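Local structure of Lys-gingipain catalytic subunit (Porphyromonas gingivalis, 6I9A) at residues 17-22 against 87-92; 26-31 against 81-86; 119-124 against 130-135. The protein is a secreted calcium-binding cysteine endopeptidase that cleaves proteins after lysine, among them haemoglobin, collagen and immunoglobulins, and may act as a virulence factor in periodontal disease. One frame throughout, in Å; residues are numbered along the deposited sequence. Where two conformers were deposited one is given.

From the N terminus the chain runs through strand 14-20, helix 25-37 and, after strand 79-83, into the loop that holds calcium ligand Asp85. Contact 1 closes the longest loop, bringing residues 87-92 back to the end of the first strand. Contact 2 lies wholly within that loop, laying helix 25-37 on strand 79-83. Contact 3 follows both in series and closes a short loop, joining the end of strand 117-121 to the second turn of helix 126-141. All three reach one four-stranded parallel sheet, in which 14-20, 79-83 and 117-121 are consecutive neighbours. Contacts 2 and 3 join where Leu82 O meets Met121 N at 2.8 Å; Arg120 ties contact 3 to contact 1.

Contact 1 (17-22 against 87-92); sequences LVVAGA and DVISGE
The backbones come closest where strand 14-20 runs out, with Gly21 CA 5.7 Å from Val88 CA; no hydrogen bond links the two segments. Strand 14-20 is an inner strand of the four-stranded parallel sheet in the caspase-like catalytic part of gingipain K. Residues 87-92 belong to the irregular loop that leaves its neighbour, strand 79-83, so the meeting takes place at the C-terminal edge of the sheet, where its parallel strands end.

Two aliphatic side chains of the loop make the contact. Val88 sends its CG2 methyl against the bare CA of Gly21, at 4.1 Å, a glycine surface that gives the methyl direct access to the main chain. Ile89 reaches further. Its CG1 branch turns away from its own carbonyl carbon (chi1 -61°) and then runs on extended (chi2 167°), carrying CD1 to Val19 O at 3.3 Å. That carbonyl lies in the backbone pairing of Val19 with Val83, so the methyl rests on the seam between neighbouring strands. CD1 also lies 4.2 Å from Val19 CG1, a buried apolar meeting beside helix 56-72, whose Ile63 touches Val19.

Polar bonds fix the loop from outside: Arg120 NH1 holds Ile89 O, Tyr105 OH meets Gly91 N, and Glu92 forms a salt bridge with Lys60. Within the loop, Ser90 OG donates to Gly91 O at 2.8 Å, reaching a lone pair in the carbonyl plane.

Contact 2 (26-31 against 81-86); sequences EALKPW and ALVGDT. With CA (calcium ion), chain H.
Leu28 and Trp31, one helical turn apart on helix 25-37, press their side chains onto Val83 and Ala81, which point from the same face of strand 79-83. The interactions across the two segments are apolar. Leu28 CD1 meets Val83 CG2 at 4.1 Å, the two side chains lying at a slant to each other; the leucine gets there with CG swung opposite its backbone N (chi1 -162°). Trp31 uses the rim of its six-membered ring: CH2 lies 3.9 Å from Ala81 CB, which comes at the ring edge and near its plane. The indole also touches Phe119 of the next strand.

Hydrogen bonds and metal bonds complete the account. Trp31 NE1 is hydrogen-bonded to Asp362 OD2. Where the strand gives way to a loop, beyond Gly84, whose backbone angles suit glycine, Asp85 grips the calcium ion with both carboxylate oxygens, OD1 and OD2 each at 2.5 Å. Thr86 N donates to Asp85 OD1 over 2.7 Å, arriving on the anti side and 28° out of the carboxylate plane. Arg267 NH2 bonds OD2; the calcium ion and the guanidinium of Arg267 together probably favour the ionised carboxylate. Thr86 OG1 lies 2.8 Å from water 1, itself a ligand 2.4 Å from the calcium ion, so threonine acts from the second shell.

Three waters, Phe254 O and Glu263 take part in the remaining coordination. The helix thus covers a parallel alpha/beta sheet, with a calcium site built on the loop at the strand's C-terminal end.

Contact 3 (119-124 against 130-135); sequences FRMSAS and TNIIDK
This is buried helix-on-strand packing between neighbours in sequence: strand 117-121, the last strand of the four-stranded parallel sheet, where it meets strand 357-361 of the next sheet, leads through a short loop into helix 126-141, which lies back over it. Met121 and Ile132 carry the contact. The methionine in one of its two conformers is bent at both chi2 and chi3 (each -84°), so that its sulfur and terminal methyl lie slantwise over one branch of the isoleucine. CE is 3.8 Å and SD 3.9 Å from Ile132 CG2, and CE lies more loosely at 4.3 Å from Ile133 CG1. The other branch of Ile132, extended (chi2 173°), brings CD1 to Ser122 O at 3.8 Å. Trp31 of helix 25-37 touches both Met121 and Ile133, joining the two helices over the same face.

Met121 centres an inverse gamma turn, with a weak bond from Ser122 N to Arg120 O of 3.2 Å. The CB of Ser122, the last residue of this turn, is directed away from the helix, and its OG bonds Glu263 OE2 and Arg267 NH2. Glu263 is a calcium ligand, so this residue just after the strand belongs to the second shell of Asp85's calcium site.

Contact 1 (17-22 against 87-92)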
# COMPACT_ATOMS: atom_id res chain seq x y z
N LEU A 17 11.79 -0.67 8.28
CA LEU A 17 12.90 0.26 8.30
C LEU A 17 12.32 1.58 7.79
O LEU A 17 11.70 1.61 6.71
CB LEU A 17 14.01 -0.26 7.37
CG LEU A 17 15.17 0.69 7.16
CD1 LEU A 17 15.91 0.99 8.48
CD2 LEU A 17 16.20 0.07 6.24
N VAL A 18 12.51 2.66 8.54
CA VAL A 18 12.06 3.98 8.16
C VAL A 18 13.25 4.86 7.92
O VAL A 18 14.13 4.97 8.80
CB VAL A 18 11.14 4.60 9.24
CG1 VAL A 18 10.66 5.99 8.83
CG2 VAL A 18 9.97 3.67 9.58
N VAL A 19 13.35 5.49 6.75
CA VAL A 19 14.39 6.50 6.49
C VAL A 19 13.69 7.79 6.13
O VAL A 19 12.90 7.82 5.19
CB VAL A 19 15.33 6.04 5.34
CG1 VAL A 19 16.34 7.14 5.02
CG2 VAL A 19 16.02 4.70 5.70
N ALA A 20 13.89 8.82 6.97
CA ALA A 20 13.13 10.03 6.88
C ALA A 20 14.01 11.25 6.82
O ALA A 20 15.04 11.35 7.51
CB ALA A 20 12.21 10.14 8.08
N GLY A 21 13.52 12.29 6.15
CA GLY A 21 14.19 13.56 6.22
C GLY A 21 14.12 14.04 7.66
O GLY A 21 13.09 13.92 8.35
N ALA A 22 15.20 14.66 8.10
CA ALA A 22 15.31 15.14 9.48
C ALA A 22 14.20 16.12 9.89
O ALA A 22 13.86 16.18 11.08
CB ALA A 22 16.69 15.76 9.68
N ASP A 87 13.98 16.30 -2.55
CA ASP A 87 14.96 17.26 -2.00
C ASP A 87 15.71 16.63 -0.81
O ASP A 87 16.79 17.12 -0.45
CB ASP A 87 14.27 18.54 -1.56
CG ASP A 87 13.18 18.46 -0.53
OD1 ASP A 87 12.56 17.34 -0.37
OD2 ASP A 87 12.93 19.46 0.13
N VAL A 88 15.19 15.56 -0.20
CA VAL A 88 15.86 14.92 0.94
C VAL A 88 16.21 13.43 0.64
O VAL A 88 17.22 12.93 1.13
CB VAL A 88 15.15 15.06 2.29
CG1 VAL A 88 15.12 16.50 2.79
CG2 VAL A 88 13.75 14.48 2.27
N ILE A 89 15.37 12.71 -0.14
CA ILE A 89 15.67 11.31 -0.51
C ILE A 89 15.48 11.28 -2.02
O ILE A 89 14.36 11.32 -2.50
CB ILE A 89 14.81 10.29 0.23
CG1 ILE A 89 15.04 10.38 1.75
CG2 ILE A 89 15.16 8.87 -0.28
CD1 ILE A 89 13.95 9.57 2.56
N SER A 90 16.56 11.38 -2.78
CA SER A 90 16.41 11.72 -4.19
C SER A 90 15.84 10.66 -5.11
O SER A 90 15.31 11.03 -6.16
CB SER A 90 17.76 12.14 -4.79
OG SER A 90 18.66 11.06 -4.69
N GLY A 91 15.98 9.40 -4.78
CA GLY A 91 15.81 8.35 -5.78
C GLY A 91 16.92 8.45 -6.83
O GLY A 91 17.91 9.19 -6.65
N GLU A 92 16.80 7.71 -7.94
CA GLU A 92 17.78 7.83 -9.01
C GLU A 92 17.05 7.54 -10.30
O GLU A 92 15.90 7.06 -10.30
CB GLU A 92 19.01 6.92 -8.80
CG GLU A 92 18.70 5.43 -8.88
CD GLU A 92 19.93 4.62 -8.53
OE1 GLU A 92 20.30 4.55 -7.34
OE2 GLU A 92 20.53 4.04 -9.46

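Contact 2 (26-31 against 81-86)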
# COMPACT_ATOMS: atom_id res chain seq x y z
N GLU A 26 9.04 15.37 14.28
CA GLU A 26 7.88 15.60 15.14
C GLU A 26 6.58 15.16 14.47
O GLU A 26 5.76 14.49 15.11
CB GLU A 26 7.84 17.08 15.48
CG GLU A 26 6.65 17.51 16.32
CD GLU A 26 6.63 19.00 16.63
OE1 GLU A 26 7.31 19.79 15.93
OE2 GLU A 26 5.91 19.38 17.58
N ALA A 27 6.41 15.51 13.18
CA ALA A 27 5.19 15.14 12.48
C ALA A 27 5.04 13.62 12.33
O ALA A 27 3.91 13.11 12.30
CB ALA A 27 5.15 15.81 11.10
N LEU A 28 6.15 12.91 12.23
CA LEU A 28 6.08 11.47 12.01
C LEU A 28 5.68 10.72 13.28
O LEU A 28 5.18 9.59 13.19
CB LEU A 28 7.47 11.01 11.55
CG LEU A 28 7.64 9.67 10.86
CD1 LEU A 28 6.69 9.49 9.71
CD2 LEU A 28 9.09 9.48 10.45
N LYS A 29 5.92 11.30 14.47
CA LYS A 29 5.70 10.55 15.72
C LYS A 29 4.32 9.86 15.84
O LYS A 29 4.31 8.69 16.21
CB LYS A 29 5.96 11.44 16.94
CG LYS A 29 6.08 10.57 18.20
CD LYS A 29 6.88 11.17 19.34
CE LYS A 29 6.58 10.43 20.64
NZ LYS A 29 6.78 8.95 20.56
N PRO A 30 3.16 10.49 15.56
CA PRO A 30 1.89 9.77 15.76
C PRO A 30 1.76 8.56 14.85
O PRO A 30 1.12 7.55 15.21
CB PRO A 30 0.80 10.81 15.44
CG PRO A 30 1.49 12.14 15.55
CD PRO A 30 2.93 11.91 15.21
N TRP A 31 2.38 8.62 13.65
CA TRP A 31 2.34 7.48 12.73
C TRP A 31 3.22 6.36 13.29
O TRP A 31 2.79 5.19 13.32
CB TRP A 31 2.81 7.95 11.36
CG TRP A 31 2.72 6.95 10.24
CD1 TRP A 31 1.61 6.64 9.49
CD2 TRP A 31 3.81 6.21 9.67
NE1 TRP A 31 1.96 5.76 8.48
CE2 TRP A 31 3.30 5.50 8.56
CE3 TRP A 31 5.18 6.10 9.96
CZ2 TRP A 31 4.10 4.68 7.76
CZ3 TRP A 31 5.99 5.30 9.17
CH2 TRP A 31 5.45 4.59 8.08
N ALA A 81 10.00 2.35 4.54
CA ALA A 81 9.24 3.59 4.46
C ALA A 81 10.19 4.76 4.24
O ALA A 81 11.06 5.02 5.06
CB ALA A 81 8.46 3.81 5.74
N LEU A 82 10.07 5.42 3.10
CA LEU A 82 10.85 6.61 2.77
C LEU A 82 9.98 7.80 3.05
O LEU A 82 8.85 7.88 2.55
CB LEU A 82 11.27 6.58 1.27
CG LEU A 82 11.99 5.32 0.83
CD1 LEU A 82 12.23 5.38 -0.69
CD2 LEU A 82 13.34 5.17 1.58
N VAL A 83 10.45 8.72 3.90
CA VAL A 83 9.64 9.87 4.30
C VAL A 83 10.32 11.15 3.82
O VAL A 83 11.41 11.50 4.31
CB VAL A 83 9.42 9.88 5.83
CG1 VAL A 83 8.54 11.06 6.22
CG2 VAL A 83 8.81 8.55 6.27
N GLY A 84 9.68 11.81 2.88
CA GLY A 84 10.22 13.02 2.26
C GLY A 84 10.12 12.97 0.75
O GLY A 84 9.90 11.91 0.15
N ASP A 85 10.28 14.14 0.17
CA ASP A 85 10.31 14.31 -1.27
C ASP A 85 11.80 14.18 -1.74
O ASP A 85 12.69 13.83 -0.98
CB ASP A 85 9.64 15.64 -1.66
CG ASP A 85 9.12 15.74 -3.10
OD1 ASP A 85 9.55 14.93 -3.97
OD2 ASP A 85 8.26 16.61 -3.35
N THR A 86 12.01 14.45 -3.02
CA THR A 86 13.33 14.24 -3.67
C THR A 86 14.37 15.23 -3.23
O THR A 86 15.54 14.99 -3.48
CB THR A 86 13.17 14.19 -5.19
OG1 THR A 86 12.61 15.41 -5.64
CG2 THR A 86 12.30 12.99 -5.64
CA CA H . 8.00 15.82 -5.72
O HOH W 1 10.18 16.80 -6.15
O HOH W 2 7.47 16.39 -8.04
O HOH W 3 7.12 18.01 -5.62

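Contact 3 (119-124 against 130-135)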
# COMPACT_ATOMS: atom_id res chain seq x y z
N PHE A 119 7.61 2.18 0.06
CA PHE A 119 6.65 3.24 -0.24
C PHE A 119 7.26 4.54 0.19
O PHE A 119 8.16 4.57 1.04
CB PHE A 119 5.29 2.98 0.42
CG PHE A 119 5.35 2.83 1.93
CD1 PHE A 119 5.23 3.94 2.76
CD2 PHE A 119 5.44 1.56 2.52
CE1 PHE A 119 5.20 3.80 4.13
CE2 PHE A 119 5.46 1.44 3.90
CZ PHE A 119 5.32 2.55 4.69
N ARG A 120 6.73 5.63 -0.35
CA ARG A 120 7.25 6.96 -0.08
C ARG A 120 6.14 7.88 0.40
O ARG A 120 5.18 8.14 -0.33
CB ARG A 120 7.96 7.55 -1.31
CG ARG A 120 8.42 9.00 -1.14
CD ARG A 120 9.03 9.55 -2.41
NE ARG A 120 10.32 8.96 -2.74
CZ ARG A 120 11.48 9.62 -2.64
NH1 ARG A 120 11.54 10.82 -2.02
NH2 ARG A 120 12.58 9.09 -3.12
N MET A 121 6.27 8.36 1.64
CA MET A 121 5.41 9.38 2.22
C MET A 121 6.01 10.69 1.78
O MET A 121 6.84 11.28 2.49
CB MET A 121 5.37 9.23 3.74
CG MET A 121 4.97 7.82 4.20
SD MET A 121 3.18 7.61 4.26
CE MET A 121 2.95 8.25 5.79
N SER A 122 5.69 11.14 0.57
CA SER A 122 6.31 12.35 0.01
C SER A 122 5.58 13.59 0.49
O SER A 122 4.37 13.76 0.22
CB SER A 122 6.29 12.29 -1.52
OG SER A 122 6.88 13.52 -1.94
N ALA A 123 6.31 14.47 1.16
CA ALA A 123 5.76 15.70 1.71
C ALA A 123 6.78 16.80 1.52
O ALA A 123 7.98 16.53 1.59
CB ALA A 123 5.46 15.52 3.19
N SER A 124 6.30 18.05 1.38
CA SER A 124 7.19 19.19 1.28
C SER A 124 7.23 19.99 2.57
O SER A 124 7.96 21.00 2.66
CB SER A 124 6.76 20.09 0.13
OG SER A 124 5.53 20.75 0.37
N THR A 130 1.65 15.43 8.11
CA THR A 130 0.54 15.22 9.02
C THR A 130 -0.75 14.96 8.27
O THR A 130 -1.57 14.13 8.70
CB THR A 130 0.43 16.44 9.92
OG1 THR A 130 1.61 16.46 10.74
CG2 THR A 130 -0.84 16.40 10.81
N ASN A 131 -0.96 15.65 7.13
CA ASN A 131 -2.18 15.41 6.35
C ASN A 131 -2.29 13.95 5.95
O ASN A 131 -3.35 13.33 6.00
CB ASN A 131 -2.18 16.25 5.10
CG ASN A 131 -2.34 17.71 5.36
OD1 ASN A 131 -2.73 18.13 6.48
ND2 ASN A 131 -2.07 18.55 4.37
N ILE A 132 -1.16 13.39 5.47
CA ILE A 132 -1.18 11.98 5.04
C ILE A 132 -1.46 11.09 6.23
O ILE A 132 -2.29 10.18 6.18
CB ILE A 132 0.17 11.58 4.41
CG1 ILE A 132 0.53 12.48 3.21
CG2 ILE A 132 0.14 10.08 4.01
CD1 ILE A 132 1.94 12.23 2.66
N ILE A 133 -0.69 11.34 7.33
CA ILE A 133 -0.82 10.48 8.52
C ILE A 133 -2.22 10.49 9.07
O ILE A 133 -2.74 9.45 9.49
CB ILE A 133 0.21 10.96 9.57
CG1 ILE A 133 1.61 10.66 9.07
CG2 ILE A 133 -0.07 10.32 10.96
CD1 ILE A 133 2.71 11.34 9.89
N ASP A 134 -2.87 11.68 9.12
CA ASP A 134 -4.23 11.72 9.72
C ASP A 134 -5.21 10.85 8.93
O ASP A 134 -6.12 10.22 9.49
CB ASP A 134 -4.71 13.15 9.77
CG ASP A 134 -4.00 13.99 10.81
OD1 ASP A 134 -3.35 13.42 11.74
OD2 ASP A 134 -4.09 15.23 10.73
N LYS A 135 -5.05 10.80 7.60
CA LYS A 135 -5.93 9.94 6.79
C LYS A 135 -5.65 8.48 7.04
O LYS A 135 -6.55 7.65 7.17
CB LYS A 135 -5.77 10.28 5.30
CG LYS A 135 -6.34 11.70 5.00
CD LYS A 135 -6.27 12.05 3.50
CE LYS A 135 -4.88 12.44 3.09
NZ LYS A 135 -4.84 12.83 1.63